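Local coordinates for vacuolar protein sorting 29 (Cryptosporidium parvum, PDB 2A22) that probably takes part in retromer-type protein sorting and transport, as a VPS29-family member with a calcineurin-like phosphoesterase fold, at residues Gly25-Leu30 with Leu186-Gly191; Ile56-Cys61 with Val109-Phe114. All coordinates share one frame; numbering follows the deposited sequence.

Contact 1: Gly25-Leu30 with Leu186-Gly191; sequences GDLVLL and LMALQG
D26 and Q190 carry the flat groups of this antiparallel strand pair, which lies inside a mixed sheet of the phosphoesterase-like sandwich, and each reaches across the pair through a water. At the D26 carboxylate, one water donates to D26 OD2 (2.6 Å) and more weakly to L189 O, while OD1 takes a hydrogen bond from N57 ND2. A second water donates to D26 O and accepts from Q190 NE2 of the carboxamide. Strand 26-30 runs at 156° to strand 186-190. Four backbone hydrogen bonds join them, two at D26 with L189 and two at V28 with M187. D26, V28, M187 and L189 share one face, where M187 also packs on L162 and L164 of the second sheet. L27, L29, L186 and A188 occupy the other. L27 CG lies anti to the backbone N (chi1 -176°), and its CD1 branch rests near the M187 carbonyl and 4.1 Å from A188 CB, alanine's single methyl. L186 CD2 lies 3.8 Å from L29 CB. Glycine suits G25: its phi of 88° would press a side chain on the preceding carbonyl, and the backbone runs close enough for G25 CA to lie 3.3 Å from L189 O.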
# COMPACT_ATOMS: atom_id res chain seq x y z
N GLY A 25 4.84 5.45 -18.76
CA GLY A 25 4.17 4.62 -17.77
C GLY A 25 4.83 4.63 -16.41
O GLY A 25 6.01 5.00 -16.24
N ASP A 26 4.03 4.25 -15.42
CA ASP A 26 4.51 4.18 -14.06
C ASP A 26 4.09 2.84 -13.52
O ASP A 26 3.00 2.36 -13.86
CB ASP A 26 3.86 5.29 -13.23
CG ASP A 26 4.24 6.70 -13.73
OD1 ASP A 26 5.39 7.10 -13.53
OD2 ASP A 26 3.39 7.40 -14.32
N LEU A 27 4.92 2.25 -12.66
CA LEU A 27 4.54 1.02 -11.98
C LEU A 27 4.64 1.26 -10.48
O LEU A 27 5.71 1.57 -9.95
CB LEU A 27 5.41 -0.18 -12.46
CG LEU A 27 5.04 -1.56 -11.89
CD1 LEU A 27 3.66 -2.03 -12.37
CD2 LEU A 27 6.13 -2.60 -12.27
N VAL A 28 3.50 1.15 -9.82
CA VAL A 28 3.39 1.56 -8.43
C VAL A 28 3.17 0.35 -7.53
O VAL A 28 2.19 -0.39 -7.71
CB VAL A 28 2.19 2.54 -8.20
CG1 VAL A 28 2.33 3.17 -6.81
CG2 VAL A 28 2.17 3.63 -9.27
N LEU A 29 4.08 0.17 -6.56
CA LEU A 29 3.95 -0.88 -5.56
C LEU A 29 3.09 -0.37 -4.39
O LEU A 29 3.39 0.67 -3.81
CB LEU A 29 5.33 -1.37 -5.10
CG LEU A 29 5.35 -2.25 -3.83
CD1 LEU A 29 4.63 -3.59 -4.08
CD2 LEU A 29 6.80 -2.49 -3.33
N LEU A 30 2.02 -1.09 -4.09
CA LEU A 30 1.14 -0.78 -2.95
C LEU A 30 1.31 -1.89 -1.93
O LEU A 30 1.11 -3.07 -2.25
CB LEU A 30 -0.33 -0.68 -3.40
CG LEU A 30 -0.58 0.12 -4.70
CD1 LEU A 30 -2.06 0.11 -5.09
CD2 LEU A 30 -0.10 1.56 -4.50
N LEU A 186 0.62 -4.44 -7.47
CA LEU A 186 1.44 -3.67 -8.38
C LEU A 186 0.48 -3.05 -9.38
O LEU A 186 -0.31 -3.77 -9.99
CB LEU A 186 2.52 -4.53 -9.03
CG LEU A 186 3.75 -4.85 -8.15
CD1 LEU A 186 4.54 -6.04 -8.70
CD2 LEU A 186 4.66 -3.64 -8.08
N MET A 187 0.50 -1.72 -9.49
CA MET A 187 -0.48 -0.98 -10.28
C MET A 187 0.24 -0.28 -11.44
O MET A 187 1.08 0.62 -11.22
CB MET A 187 -1.19 0.07 -9.39
CG MET A 187 -2.27 0.92 -10.10
SD MET A 187 -3.17 2.01 -8.98
CE MET A 187 -4.68 1.12 -8.85
N ALA A 188 -0.07 -0.69 -12.67
CA ALA A 188 0.53 -0.04 -13.84
C ALA A 188 -0.38 1.09 -14.28
O ALA A 188 -1.58 0.88 -14.54
CB ALA A 188 0.71 -1.02 -15.00
N LEU A 189 0.19 2.29 -14.34
CA LEU A 189 -0.52 3.43 -14.85
C LEU A 189 0.07 3.86 -16.19
O LEU A 189 1.30 4.09 -16.31
CB LEU A 189 -0.47 4.57 -13.82
CG LEU A 189 -1.04 4.27 -12.42
CD1 LEU A 189 -0.66 5.39 -11.47
CD2 LEU A 189 -2.55 4.11 -12.45
N GLN A 190 -0.78 3.95 -17.20
CA GLN A 190 -0.32 4.37 -18.51
C GLN A 190 -1.37 5.25 -19.14
O GLN A 190 -2.46 4.79 -19.45
CB GLN A 190 -0.01 3.16 -19.42
CG GLN A 190 1.09 2.29 -18.86
CD GLN A 190 1.44 1.07 -19.73
OE1 GLN A 190 0.74 0.74 -20.70
NE2 GLN A 190 2.50 0.35 -19.34
N GLY A 191 -1.05 6.53 -19.29
CA GLY A 191 -2.05 7.49 -19.75
C GLY A 191 -3.29 7.36 -18.90
O GLY A 191 -3.20 7.48 -17.67
O HOH W 1 3.50 1.03 -16.48
O HOH W 2 1.33 7.04 -15.83

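Contact 2: Ile56-Cys61 with Val109-Phe114; sequences INYVLC and VQIGEF
Y58 and I111 lie alongside each other, their side chains running in opposite directions from the two sheets of the alpha-beta-beta-alpha sandwich. Strand 58-61 belongs to one sheet. Strand 109-111 is the edge of the other and ends in a beta hairpin, closed by a type II' turn from I111 to F114. The strand axes are 10.5 Å apart, so side chains alone bridge the gap, without a direct hydrogen bond.

I111 spreads its branched side chain over one face of the Y58 ring. Its CD1 makes a CH-pi contact 3.7 Å from the ring centroid, 26° off the normal and displaced toward the rim near Y58 CD2. The chi1 of -50° sets I111 CG1 beside the backbone N and CG2 anti to it, and the two branches divide the ring: CG1 lies near Y58 CE2, while CG2 is 3.7 Å from Y58 CE1. Isoleucine suits the place because both branches can lie against one flat surface, and tyrosine supplies that surface while its hydroxyl reaches the water at Q110 O, weakly.

Further along the strands, L60 and V109 cross obliquely, L60 CD2 meeting V109 CG1 at 3.8 Å. A chi1 of 52° turns that methyl of V109 toward L60 and leaves CG2 for the Y58 ring, 4.3 Å from Y58 CE2. L60, buried between the sheets, also packs on I116 and L118 of strand 114-119, and its two methyls help fill the interface. Glycine at G112 accommodates the positive phi of the turn. At the hydroxyl end, the water donates to Q110 O at 2.6 Å and sits 3.4 Å from Y58 OH.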
# COMPACT_ATOMS: atom_id res chain seq x y z
N ILE A 56 9.52 -0.94 -11.04
CA ILE A 56 8.80 -0.21 -9.99
C ILE A 56 9.44 1.16 -9.83
O ILE A 56 10.64 1.24 -9.51
CB ILE A 56 8.81 -0.96 -8.65
CG1 ILE A 56 8.02 -2.27 -8.76
CG2 ILE A 56 8.27 -0.06 -7.52
CD1 ILE A 56 8.32 -3.25 -7.64
N ASN A 57 8.67 2.23 -10.07
CA ASN A 57 9.20 3.58 -9.92
C ASN A 57 8.45 4.41 -8.87
O ASN A 57 8.73 5.59 -8.70
CB ASN A 57 9.31 4.32 -11.29
CG ASN A 57 7.95 4.64 -11.87
OD1 ASN A 57 6.98 3.93 -11.63
ND2 ASN A 57 7.86 5.75 -12.60
N TYR A 58 7.51 3.77 -8.17
CA TYR A 58 6.79 4.35 -7.02
C TYR A 58 6.41 3.27 -6.03
O TYR A 58 6.04 2.17 -6.41
CB TYR A 58 5.51 5.05 -7.45
CG TYR A 58 5.68 6.39 -8.11
CD1 TYR A 58 5.89 6.48 -9.50
CD2 TYR A 58 5.60 7.58 -7.36
CE1 TYR A 58 6.04 7.72 -10.14
CE2 TYR A 58 5.76 8.83 -7.99
CZ TYR A 58 5.97 8.89 -9.38
OH TYR A 58 6.12 10.10 -10.02
N VAL A 59 6.51 3.59 -4.74
CA VAL A 59 6.08 2.74 -3.67
C VAL A 59 5.17 3.60 -2.83
O VAL A 59 5.58 4.66 -2.42
CB VAL A 59 7.26 2.25 -2.78
CG1 VAL A 59 6.74 1.41 -1.57
CG2 VAL A 59 8.25 1.44 -3.58
N LEU A 60 3.93 3.14 -2.61
CA LEU A 60 3.02 3.78 -1.66
C LEU A 60 2.72 2.82 -0.52
O LEU A 60 2.03 1.81 -0.68
CB LEU A 60 1.74 4.26 -2.34
CG LEU A 60 1.93 5.08 -3.62
CD1 LEU A 60 0.56 5.36 -4.26
CD2 LEU A 60 2.70 6.35 -3.34
N CYS A 61 3.27 3.12 0.63
CA CYS A 61 3.23 2.19 1.75
C CYS A 61 2.23 2.65 2.79
O CYS A 61 2.31 3.79 3.26
CB CYS A 61 4.62 2.05 2.37
SG CYS A 61 4.60 1.00 3.84
N VAL A 109 -0.33 12.13 -3.89
CA VAL A 109 0.78 12.20 -4.85
C VAL A 109 0.24 12.07 -6.26
O VAL A 109 -0.66 11.25 -6.51
CB VAL A 109 1.92 11.17 -4.53
CG1 VAL A 109 1.38 9.81 -4.36
CG2 VAL A 109 3.01 11.18 -5.58
N GLN A 110 0.74 12.92 -7.15
CA GLN A 110 0.30 12.90 -8.55
C GLN A 110 1.19 11.89 -9.27
O GLN A 110 2.39 12.05 -9.30
CB GLN A 110 0.44 14.31 -9.16
CG GLN A 110 -0.01 14.45 -10.62
CD GLN A 110 -1.51 14.38 -10.80
OE1 GLN A 110 -2.00 13.81 -11.77
NE2 GLN A 110 -2.24 14.95 -9.86
N ILE A 111 0.59 10.82 -9.77
CA ILE A 111 1.33 9.86 -10.60
C ILE A 111 0.64 9.76 -11.96
O ILE A 111 -0.51 9.32 -12.04
CB ILE A 111 1.49 8.46 -9.92
CG1 ILE A 111 2.03 8.61 -8.49
CG2 ILE A 111 2.41 7.54 -10.76
CD1 ILE A 111 2.26 7.26 -7.75
N GLY A 112 1.32 10.24 -13.00
CA GLY A 112 0.72 10.37 -14.33
C GLY A 112 -0.60 11.14 -14.28
O GLY A 112 -0.65 12.28 -13.79
N GLU A 113 -1.67 10.52 -14.76
CA GLU A 113 -2.96 11.19 -14.80
C GLU A 113 -3.70 11.09 -13.47
O GLU A 113 -4.80 11.61 -13.36
CB GLU A 113 -3.86 10.61 -15.91
CG GLU A 113 -3.27 10.72 -17.31
CD GLU A 113 -2.84 12.14 -17.61
OE1 GLU A 113 -3.70 13.02 -17.60
OE2 GLU A 113 -1.66 12.37 -17.87
N PHE A 114 -3.12 10.40 -12.48
CA PHE A 114 -3.89 10.11 -11.25
C PHE A 114 -3.35 10.77 -9.98
O PHE A 114 -2.15 10.75 -9.72
CB PHE A 114 -4.05 8.59 -11.07
CG PHE A 114 -4.73 7.95 -12.23
CD1 PHE A 114 -6.12 7.88 -12.27
CD2 PHE A 114 -3.98 7.50 -13.33
CE1 PHE A 114 -6.77 7.33 -13.39
CE2 PHE A 114 -4.60 6.96 -14.44
CZ PHE A 114 -6.01 6.88 -14.48
O HOH W 3 4.67 12.73 -8.37

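In the fold
The two contacts do different work: contact 1 pairs two inner strands of one sheet, and contact 2 stacks the second sheet against it. Their centres are about 7 Å apart. Strands 26-31 and 58-61 are neighbours, probably joined by hydrogen bonds from L29 N to Y58 O and from L60 N to L29 O, both 2.8 Å. D26 belongs to both surroundings, since its OD1 packs 3.5 Å from Y58 CE1 and its side chain also touches I111. At the turns, G191 O meets E113 CG at 3.3 Å. A possible empty metal site, consistent with the family, uses residues outside all four segments.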